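Aminotransferase, class I and II (Erwinia tasmaniensis, PDB 5Z0Q) belongs to the class I and II aminotransferase family and binds pyridoxal-5'-phosphate. Local coordinates at residues V108-A114 with A131-R137; H115-A121 with N165-L170; L191-Q195 with S225-R231. All coordinates share one frame; numbering follows the deposited sequence.

Interaction 1. Residues V108-A114 with A131-R137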
loop_
_atom_site.group_PDB
_atom_site.type_symbol
_atom_site.label_atom_id
_atom_site.label_comp_id
_atom_site.label_asym_id
_atom_site.label_seq_id
_atom_site.Cartn_x
_atom_site.Cartn_y
_atom_site.Cartn_z
ATOM N N VAL A 108 7.152 12.623 -8.998
ATOM C CA VAL A 108 7.585 13.985 -8.705
ATOM C C VAL A 108 8.841 13.976 -7.838
ATOM O O VAL A 108 9.764 14.771 -8.051
ATOM C CB VAL A 108 6.441 14.777 -8.046
ATOM C CG1 VAL A 108 6.909 16.168 -7.650
ATOM C CG2 VAL A 108 5.250 14.866 -8.988
ATOM N N ARG A 109 8.901 13.075 -6.853
ATOM C CA ARG A 109 10.065 13.022 -5.974
ATOM C C ARG A 109 11.301 12.505 -6.701
ATOM O O ARG A 109 12.426 12.848 -6.323
ATOM C CB ARG A 109 9.774 12.141 -4.758
ATOM C CG ARG A 109 8.474 12.452 -4.034
ATOM C CD ARG A 109 8.675 13.370 -2.845
ATOM N NE ARG A 109 7.403 13.681 -2.197
ATOM C CZ ARG A 109 6.857 12.954 -1.227
ATOM N NH1 ARG A 109 7.472 11.868 -0.779
ATOM N NH2 ARG A 109 5.694 13.315 -0.701
ATOM N N ALA A 110 11.117 11.688 -7.739
ATOM C CA ALA A 110 12.231 11.033 -8.413
ATOM C C ALA A 110 12.681 11.736 -9.685
ATOM O O ALA A 110 13.863 11.658 -10.034
ATOM C CB ALA A 110 11.867 9.583 -8.754
ATOM N N PHE A 111 11.777 12.414 -10.390
ATOM C CA PHE A 111 12.094 13.036 -11.670
ATOM C C PHE A 111 12.211 14.552 -11.573
ATOM O O PHE A 111 12.252 15.230 -12.607
ATOM C CB PHE A 111 11.039 12.656 -12.711
ATOM C CG PHE A 111 10.878 11.174 -12.896
ATOM C CD1 PHE A 111 11.978 10.332 -12.837
ATOM C CD2 PHE A 111 9.628 10.621 -13.119
ATOM C CE1 PHE A 111 11.833 8.967 -13.003
ATOM C CE2 PHE A 111 9.478 9.257 -13.286
ATOM C CZ PHE A 111 10.582 8.428 -13.229
ATOM N N THR A 112 12.269 15.100 -10.362
ATOM C CA THR A 112 12.354 16.537 -10.156
ATOM C C THR A 112 13.284 16.812 -8.984
ATOM O O THR A 112 13.436 15.979 -8.087
ATOM C CB THR A 112 10.969 17.151 -9.890
ATOM O OG1 THR A 112 10.006 16.556 -10.767
ATOM C CG2 THR A 112 10.985 18.651 -10.129
ATOM N N GLU A 113 13.912 17.982 -9.004
ATOM C CA GLU A 113 14.781 18.433 -7.927
ATOM C C GLU A 113 14.232 19.730 -7.340
ATOM O O GLU A 113 13.256 20.297 -7.835
ATOM C CB GLU A 113 16.220 18.595 -8.426
ATOM C CG GLU A 113 16.943 17.268 -8.586
ATOM C CD GLU A 113 17.971 17.290 -9.697
ATOM O OE1 GLU A 113 18.136 18.352 -10.332
ATOM O OE2 GLU A 113 18.612 16.243 -9.937
ATOM N N ALA A 114 14.881 20.195 -6.268
ATOM C CA ALA A 114 14.334 21.295 -5.477
ATOM C C ALA A 114 14.153 22.558 -6.309
ATOM O O ALA A 114 13.157 23.276 -6.152
ATOM C CB ALA A 114 15.235 21.574 -4.276
ATOM N N ALA A 131 1.072 16.932 -5.067
ATOM C CA ALA A 131 2.347 16.227 -4.953
ATOM C C ALA A 131 3.538 17.179 -4.997
ATOM O O ALA A 131 4.435 17.045 -4.147
ATOM C CB ALA A 131 2.440 15.137 -6.026
ATOM N N PRO A 132 3.629 18.138 -5.930
ATOM C CA PRO A 132 4.726 19.116 -5.840
ATOM C C PRO A 132 4.661 19.957 -4.580
ATOM O O PRO A 132 5.700 20.413 -4.089
ATOM C CB PRO A 132 4.541 19.974 -7.100
ATOM C CG PRO A 132 3.742 19.131 -8.024
ATOM C CD PRO A 132 2.824 18.350 -7.146
ATOM N N LYS A 133 3.459 20.170 -4.041
ATOM C CA LYS A 133 3.319 20.931 -2.806
ATOM C C LYS A 133 3.951 20.196 -1.630
ATOM O O LYS A 133 4.644 20.807 -0.809
ATOM C CB LYS A 133 1.839 21.211 -2.545
ATOM C CG LYS A 133 1.556 22.180 -1.413
ATOM C CD LYS A 133 0.058 22.416 -1.289
ATOM C CE LYS A 133 -0.268 23.390 -0.173
ATOM N NZ LYS A 133 -1.737 23.609 -0.061
ATOM N N LEU A 134 3.732 18.883 -1.539
ATOM C CA LEU A 134 4.308 18.094 -0.458
ATOM C C LEU A 134 5.779 17.776 -0.681
ATOM O O LEU A 134 6.481 17.449 0.282
ATOM C CB LEU A 134 3.528 16.790 -0.281
ATOM C CG LEU A 134 2.022 16.919 -0.051
ATOM C CD1 LEU A 134 1.396 15.550 0.172
ATOM C CD2 LEU A 134 1.730 17.849 1.117
ATOM N N ALA A 135 6.258 17.860 -1.920
ATOM C CA ALA A 135 7.649 17.574 -2.243
ATOM C C ALA A 135 8.514 18.826 -2.300
ATOM O O ALA A 135 9.699 18.728 -2.635
ATOM C CB ALA A 135 7.737 16.825 -3.577
ATOM N N GLY A 136 7.958 19.992 -1.982
ATOM C CA GLY A 136 8.724 21.222 -2.042
ATOM C C GLY A 136 9.007 21.711 -3.444
ATOM O O GLY A 136 10.044 22.340 -3.676
ATOM N N ARG A 137 8.110 21.440 -4.388
ATOM C CA ARG A 137 8.272 21.841 -5.778
ATOM C C ARG A 137 7.199 22.857 -6.142
ATOM O O ARG A 137 6.015 22.638 -5.866
ATOM C CB ARG A 137 8.179 20.633 -6.713
ATOM C CG ARG A 137 9.036 19.446 -6.308
ATOM C CD ARG A 137 10.509 19.805 -6.286
ATOM N NE ARG A 137 11.355 18.628 -6.464
ATOM C CZ ARG A 137 11.735 17.822 -5.476
ATOM N NH1 ARG A 137 11.345 18.059 -4.231
ATOM N NH2 ARG A 137 12.505 16.775 -5.736
#
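Arg137 reaches across to the turn that leaves the helix of Val108, and its side chain is the one to follow. From CB the chain passes to CG, which lies 4.1 Å from Val108 CG1. The bend at chi2 (-61°) then swings CD and NE along the backbone of Thr112 and Glu113, with the methyl CG2 of Thr112 3.7 Å from Arg137 NE. Arg137 CD lies against the carbonyl O of Glu113 (3.2 Å). NE also comes close to that oxygen, but the angle is too poor for a hydrogen bond. At the tip, NH2 gives a nearly straight hydrogen bond to Thr112 O (2.7 Å, 167° at the hydrogen). The acceptor lies in the guanidinium plane, although the donor itself stands above the plane of the Thr112 carbonyl, and the backbone N of Ala114 sits over one guanidinium face.

Beside this polar end the two helices meet through small apolar groups. Val108 places CG2 4.1 Å from Ala131 CB, while CG1 rests against Pro132 and lies 4.2 Å from Ala135 CB. Ala135 is covered again by Arg109, whose NE comes to 3.4 Å from its CB; that methyl and Leu134 CB lie at the edge of the guanidinium. The second helix stops in a Schellman motif, with Gly136 at positive phi, and this turn brings Arg137 back toward Thr112.

Helices 101-111 and 127-134 precede and follow strand 117-122 and lie on the same face of the large sheet, where Val108 and Thr112 also touch Leu168 of strand 166-172. Helix 257-267 receives Arg109, Ala110 and Phe111, and the second subunit packs its Met270 on Arg109 and its Lys268 on Leu134.

Interaction 2. Residues H115-A121 with N165-L170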
loop_
_atom_site.group_PDB
_atom_site.type_symbol
_atom_site.label_atom_id
_atom_site.label_comp_id
_atom_site.label_asym_id
_atom_site.label_seq_id
_atom_site.Cartn_x
_atom_site.Cartn_y
_atom_site.Cartn_z
ATOM N N HIS A 115 15.100 22.849 -7.199
ATOM C CA HIS A 115 15.030 24.058 -8.009
ATOM C C HIS A 115 14.139 23.906 -9.234
ATOM O O HIS A 115 13.895 24.900 -9.928
ATOM C CB HIS A 115 16.435 24.474 -8.452
ATOM C CG HIS A 115 17.109 23.471 -9.336
ATOM N ND1 HIS A 115 17.591 22.269 -8.864
ATOM C CD2 HIS A 115 17.379 23.489 -10.662
ATOM C CE1 HIS A 115 18.130 21.590 -9.861
ATOM N NE2 HIS A 115 18.015 22.308 -10.963
ATOM N N GLN A 116 13.650 22.704 -9.517
ATOM C CA GLN A 116 12.854 22.444 -10.706
ATOM C C GLN A 116 11.368 22.388 -10.365
ATOM O O GLN A 116 10.975 22.112 -9.228
ATOM C CB GLN A 116 13.297 21.140 -11.375
ATOM C CG GLN A 116 14.706 21.197 -11.942
ATOM C CD GLN A 116 15.165 19.870 -12.511
ATOM O OE1 GLN A 116 14.791 18.806 -12.017
ATOM N NE2 GLN A 116 15.978 19.927 -13.559
ATOM N N SER A 117 10.544 22.654 -11.373
ATOM C CA SER A 117 9.104 22.776 -11.205
ATOM C C SER A 117 8.376 21.755 -12.069
ATOM O O SER A 117 8.968 21.079 -12.916
ATOM C CB SER A 117 8.628 24.193 -11.555
ATOM O OG SER A 117 8.825 24.478 -12.929
ATOM N N THR A 118 7.068 21.657 -11.842
ATOM C CA THR A 118 6.188 20.791 -12.609
ATOM C C THR A 118 5.165 21.634 -13.361
ATOM O O THR A 118 4.865 22.771 -12.983
ATOM C CB THR A 118 5.463 19.781 -11.708
ATOM O OG1 THR A 118 4.622 20.480 -10.784
ATOM C CG2 THR A 118 6.465 18.938 -10.934
ATOM N N VAL A 119 4.632 21.062 -14.439
ATOM C CA VAL A 119 3.621 21.714 -15.263
ATOM C C VAL A 119 2.442 20.768 -15.424
ATOM O O VAL A 119 2.624 19.572 -15.680
ATOM C CB VAL A 119 4.171 22.117 -16.647
ATOM C CG1 VAL A 119 3.157 22.975 -17.393
ATOM C CG2 VAL A 119 5.487 22.845 -16.507
ATOM N N SER A 120 1.233 21.304 -15.281
ATOM C CA SER A 120 0.020 20.536 -15.512
ATOM C C SER A 120 -1.086 21.494 -15.930
ATOM O O SER A 120 -0.886 22.709 -16.017
ATOM C CB SER A 120 -0.384 19.738 -14.269
ATOM O OG SER A 120 -0.996 20.579 -13.306
ATOM N N ALA A 121 -2.260 20.934 -16.192
ATOM C CA ALA A 121 -3.431 21.730 -16.513
ATOM C C ALA A 121 -4.187 22.090 -15.239
ATOM O O ALA A 121 -3.968 21.513 -14.172
ATOM C CB ALA A 121 -4.351 20.976 -17.475
ATOM N N ASN A 165 12.931 26.522 -15.223
ATOM C CA ASN A 165 13.055 25.530 -14.163
ATOM C C ASN A 165 12.164 24.314 -14.378
ATOM O O ASN A 165 12.313 23.325 -13.654
ATOM C CB ASN A 165 12.722 26.160 -12.806
ATOM C CG ASN A 165 13.791 27.122 -12.330
ATOM O OD1 ASN A 165 14.609 27.601 -13.115
ATOM N ND2 ASN A 165 13.792 27.407 -11.033
ATOM N N GLU A 166 11.252 24.361 -15.343
ATOM C CA GLU A 166 10.303 23.274 -15.535
ATOM C C GLU A 166 11.027 21.997 -15.942
ATOM O O GLU A 166 12.024 22.034 -16.668
ATOM C CB GLU A 166 9.265 23.663 -16.590
ATOM C CG GLU A 166 8.344 24.816 -16.179
ATOM C CD GLU A 166 9.040 26.166 -16.143
ATOM O OE1 GLU A 166 9.012 26.823 -15.081
ATOM O OE2 GLU A 166 9.620 26.565 -17.176
ATOM N N LYS A 167 10.520 20.859 -15.466
ATOM C CA LYS A 167 11.217 19.592 -15.659
ATOM C C LYS A 167 10.262 18.429 -15.904
ATOM O O LYS A 167 10.556 17.543 -16.714
ATOM C CB LYS A 167 12.102 19.298 -14.445
ATOM C CG LYS A 167 12.876 17.990 -14.526
ATOM C CD LYS A 167 13.778 17.944 -15.748
ATOM C CE LYS A 167 15.009 17.088 -15.485
ATOM N NZ LYS A 167 14.661 15.776 -14.871
ATOM N N LEU A 168 9.124 18.413 -15.215
ATOM C CA LEU A 168 8.193 17.291 -15.263
ATOM C C LEU A 168 6.822 17.790 -15.695
ATOM O O LEU A 168 6.242 18.663 -15.043
ATOM C CB LEU A 168 8.109 16.592 -13.905
ATOM C CG LEU A 168 7.185 15.379 -13.795
ATOM C CD1 LEU A 168 7.569 14.311 -14.805
ATOM C CD2 LEU A 168 7.214 14.816 -12.382
ATOM N N LEU A 169 6.305 17.229 -16.785
ATOM C CA LEU A 169 4.987 17.571 -17.304
ATOM C C LEU A 169 3.984 16.521 -16.843
ATOM O O LEU A 169 4.143 15.333 -17.139
ATOM C CB LEU A 169 5.005 17.662 -18.829
ATOM C CG LEU A 169 3.646 17.860 -19.504
ATOM C CD1 LEU A 169 3.028 19.189 -19.096
ATOM C CD2 LEU A 169 3.771 17.764 -21.016
ATOM N N LEU A 170 2.951 16.961 -16.128
ATOM C CA LEU A 170 1.926 16.072 -15.590
ATOM C C LEU A 170 0.687 16.162 -16.474
ATOM O O LEU A 170 -0.001 17.188 -16.487
ATOM C CB LEU A 170 1.601 16.437 -14.144
ATOM C CG LEU A 170 2.770 16.426 -13.158
ATOM C CD1 LEU A 170 2.293 16.789 -11.765
ATOM C CD2 LEU A 170 3.458 15.074 -13.150
#
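Ser117 keeps OG between its own N and carbonyl carbon (chi1 65°), and Glu166 bends at chi2 (71°), which brings OG within 3.2 Å of Glu166 OE1 in a weak hydrogen bond. The other carboxylate oxygen, OE2, accepts from the backbone N atoms of Ser163 and Gly164. The two residues face each other in a parallel strand pair of the large mixed sheet, interrupted by a beta bulge: Ser117 pairs with Glu166 but Thr118 with Leu168, leaving Lys167 as the extra residue.

Around the bulge Ser117 N donates to Asn165 O, and Lys167 N returns a bond to Ser117 O, each 3.0 Å long. Gln116 runs slantwise across the bent aliphatic chain of Lys167, its OE1 3.3 Å from Lys167 CG; the same oxygen accepts from Glu113 N.

On the Ser117 side of the sheet, Val119 CG2 packs 3.5 Å from Glu166 CG and its CB meets Leu169 CD1. On the other, two side chains lie side by side, Thr118 CG2 4.1 Å from Leu168 CB, and Thr118 OG1 is hydrogen-bonded to His139 ND1. Regular pairing resumes past the bulge with Val119 N to Leu168 O, then Leu170 N to Val119 O at 2.7 Å, almost straight at 176°.

Interaction 3. Residues L191-Q195 with S225-R231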
loop_
_atom_site.group_PDB
_atom_site.type_symbol
_atom_site.label_atom_id
_atom_site.label_comp_id
_atom_site.label_asym_id
_atom_site.label_seq_id
_atom_site.Cartn_x
_atom_site.Cartn_y
_atom_site.Cartn_z
ATOM N N LEU A 191 3.334 16.580 -26.986
ATOM C CA LEU A 191 4.647 15.957 -27.119
ATOM C C LEU A 191 5.680 16.955 -27.626
ATOM O O LEU A 191 6.809 16.996 -27.124
ATOM C CB LEU A 191 4.565 14.750 -28.051
ATOM C CG LEU A 191 5.898 14.082 -28.389
ATOM C CD1 LEU A 191 6.604 13.623 -27.123
ATOM C CD2 LEU A 191 5.693 12.916 -29.347
ATOM N N ARG A 192 5.312 17.767 -28.623
ATOM C CA ARG A 192 6.239 18.773 -29.129
ATOM C C ARG A 192 6.555 19.821 -28.071
ATOM O O ARG A 192 7.664 20.367 -28.049
ATOM C CB ARG A 192 5.671 19.429 -30.390
ATOM C CG ARG A 192 5.722 18.528 -31.617
ATOM C CD ARG A 192 5.267 19.242 -32.884
ATOM N NE ARG A 192 3.907 18.872 -33.271
ATOM C CZ ARG A 192 2.859 19.688 -33.204
ATOM N NH1 ARG A 192 3.010 20.933 -32.772
ATOM N NH2 ARG A 192 1.660 19.260 -33.577
ATOM N N PHE A 193 5.602 20.109 -27.182
ATOM C CA PHE A 193 5.877 21.018 -26.076
ATOM C C PHE A 193 6.881 20.412 -25.105
ATOM O O PHE A 193 7.752 21.118 -24.581
ATOM C CB PHE A 193 4.578 21.374 -25.353
ATOM C CG PHE A 193 4.775 22.221 -24.127
ATOM C CD1 PHE A 193 4.968 23.588 -24.237
ATOM C CD2 PHE A 193 4.754 21.652 -22.864
ATOM C CE1 PHE A 193 5.144 24.370 -23.111
ATOM C CE2 PHE A 193 4.930 22.430 -21.734
ATOM C CZ PHE A 193 5.124 23.791 -21.859
ATOM N N ALA A 194 6.778 19.105 -24.854
ATOM C CA ALA A 194 7.719 18.450 -23.953
ATOM C C ALA A 194 9.119 18.404 -24.551
ATOM O O ALA A 194 10.111 18.561 -23.833
ATOM C CB ALA A 194 7.230 17.041 -23.616
ATOM N N GLN A 195 9.220 18.196 -25.866
ATOM C CA GLN A 195 10.531 18.114 -26.503
ATOM C C GLN A 195 11.197 19.483 -26.586
ATOM O O GLN A 195 12.399 19.610 -26.325
ATOM C CB GLN A 195 10.398 17.500 -27.896
ATOM C CG GLN A 195 9.854 16.082 -27.902
ATOM C CD GLN A 195 9.472 15.616 -29.291
ATOM O OE1 GLN A 195 9.483 16.395 -30.244
ATOM N NE2 GLN A 195 9.131 14.338 -29.416
ATOM N N SER A 225 5.546 8.027 -30.332
ATOM C CA SER A 225 6.843 7.733 -30.920
ATOM C C SER A 225 7.707 7.067 -29.860
ATOM O O SER A 225 7.304 6.920 -28.702
ATOM C CB SER A 225 7.506 9.003 -31.463
ATOM O OG SER A 225 7.811 9.907 -30.414
ATOM N N ASP A 226 8.910 6.660 -30.263
ATOM C CA ASP A 226 9.856 6.095 -29.312
ATOM C C ASP A 226 10.495 7.159 -28.432
ATOM O O ASP A 226 10.973 6.835 -27.339
ATOM C CB ASP A 226 10.936 5.306 -30.052
ATOM C CG ASP A 226 10.371 4.116 -30.800
ATOM O OD1 ASP A 226 9.511 3.408 -30.233
ATOM O OD2 ASP A 226 10.780 3.892 -31.959
ATOM N N ASP A 227 10.512 8.416 -28.882
ATOM C CA ASP A 227 11.005 9.495 -28.035
ATOM C C ASP A 227 10.059 9.750 -26.868
ATOM O O ASP A 227 10.506 9.977 -25.737
ATOM C CB ASP A 227 11.194 10.768 -28.858
ATOM C CG ASP A 227 11.741 11.918 -28.036
ATOM O OD1 ASP A 227 12.963 11.934 -27.777
ATOM O OD2 ASP A 227 10.949 12.804 -27.646
ATOM N N ALA A 228 8.750 9.715 -27.126
ATOM C CA ALA A 228 7.782 9.896 -26.049
ATOM C C ALA A 228 7.856 8.751 -25.047
ATOM O O ALA A 228 7.678 8.959 -23.843
ATOM C CB ALA A 228 6.371 10.012 -26.626
ATOM N N ALA A 229 8.115 7.533 -25.529
ATOM C CA ALA A 229 8.204 6.386 -24.633
ATOM C C ALA A 229 9.416 6.491 -23.715
ATOM O O ALA A 229 9.336 6.140 -22.533
ATOM C CB ALA A 229 8.250 5.092 -25.444
ATOM N N GLN A 230 10.542 6.977 -24.236
ATOM C CA GLN A 230 11.773 7.064 -23.459
ATOM C C GLN A 230 11.829 8.286 -22.552
ATOM O O GLN A 230 12.832 8.470 -21.854
ATOM C CB GLN A 230 12.985 7.064 -24.395
ATOM C CG GLN A 230 13.177 5.763 -25.160
ATOM C CD GLN A 230 13.446 4.585 -24.242
ATOM O OE1 GLN A 230 14.101 4.727 -23.210
ATOM N NE2 GLN A 230 12.935 3.416 -24.612
ATOM N N ARG A 231 10.786 9.117 -22.534
ATOM C CA ARG A 231 10.779 10.322 -21.714
ATOM C C ARG A 231 9.570 10.395 -20.789
ATOM O O ARG A 231 9.360 11.432 -20.148
ATOM C CB ARG A 231 10.826 11.572 -22.603
ATOM C CG ARG A 231 9.511 11.872 -23.312
ATOM C CD ARG A 231 9.679 12.858 -24.463
ATOM N NE ARG A 231 10.366 14.085 -24.065
ATOM C CZ ARG A 231 11.573 14.438 -24.496
ATOM N NH1 ARG A 231 12.228 13.663 -25.348
ATOM N NH2 ARG A 231 12.122 15.571 -24.079
#
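Leu191 and Ala228 make the apolar part of this helix-to-helix contact. With CG trans to the backbone N (chi1 174°), Leu191 sends both methyls toward the short helix 226-229: CD1 sits 3.7 Å from Ala228 CB and also touches Arg231 CD, while CD2 lies 3.8 Å from Ser225 OG. Ser225 is the N-cap of the short helix, its OG accepting a weak hydrogen bond from Ala228 N.

The polar contacts gather on one oxygen. Gln195 NE2 approaches Asp227 OD2 at 3.0 Å, a weak bond with a strongly bent angle of 126°, and the amide and carboxylate planes stand 79° apart. Arg231 NH1 reaches the same OD2 at 2.8 Å, a salt bridge within the 225-231 segment.

A third kind of contact is flat against aliphatic. The extended Gln195 chain passes over the Arg231 guanidinium, with CG 4.1 Å above the plane and over its centre, and Gln195 CA also lies over a face. Beyond the two segments, Arg231 NE makes a weak bond to Leu199 O and NH2 a long, weak ion pair with Asp198.

Since OD2 of Asp227 takes donors from both the glutamine and the arginine, the carboxylate is probably kept ionised. The charge pair stays within 225-231, however: across the contact Arg231 meets helix 184-197 chiefly through the Gln195 chain over its guanidinium, and the one polar bond between the segments is the weak one from Gln195 to Asp227.

In the fold
Interactions 1 and 2 are neighbours, their centres about 9 Å apart, and their segments alternate along the chain: 108-114, 115-121, 131-137, then 165-170. They touch directly, for example where Pro132 packs on Thr118. Interaction 3 follows later, about 15 Å from interaction 2 and about 21 Å from interaction 1 between centres; it joins helix 184-197, which comes next after strand 166-172, to the short helix preceding strand 232-236. Interaction 2 thus lies within the eight-stranded sheet, interaction 1 packs helices on it, and interaction 3 joins two helices that connect its strands. The same framework carries the cofactor site: the side chain of Leu170 is about 10 Å from the bound pyridoxal-5'-phosphate.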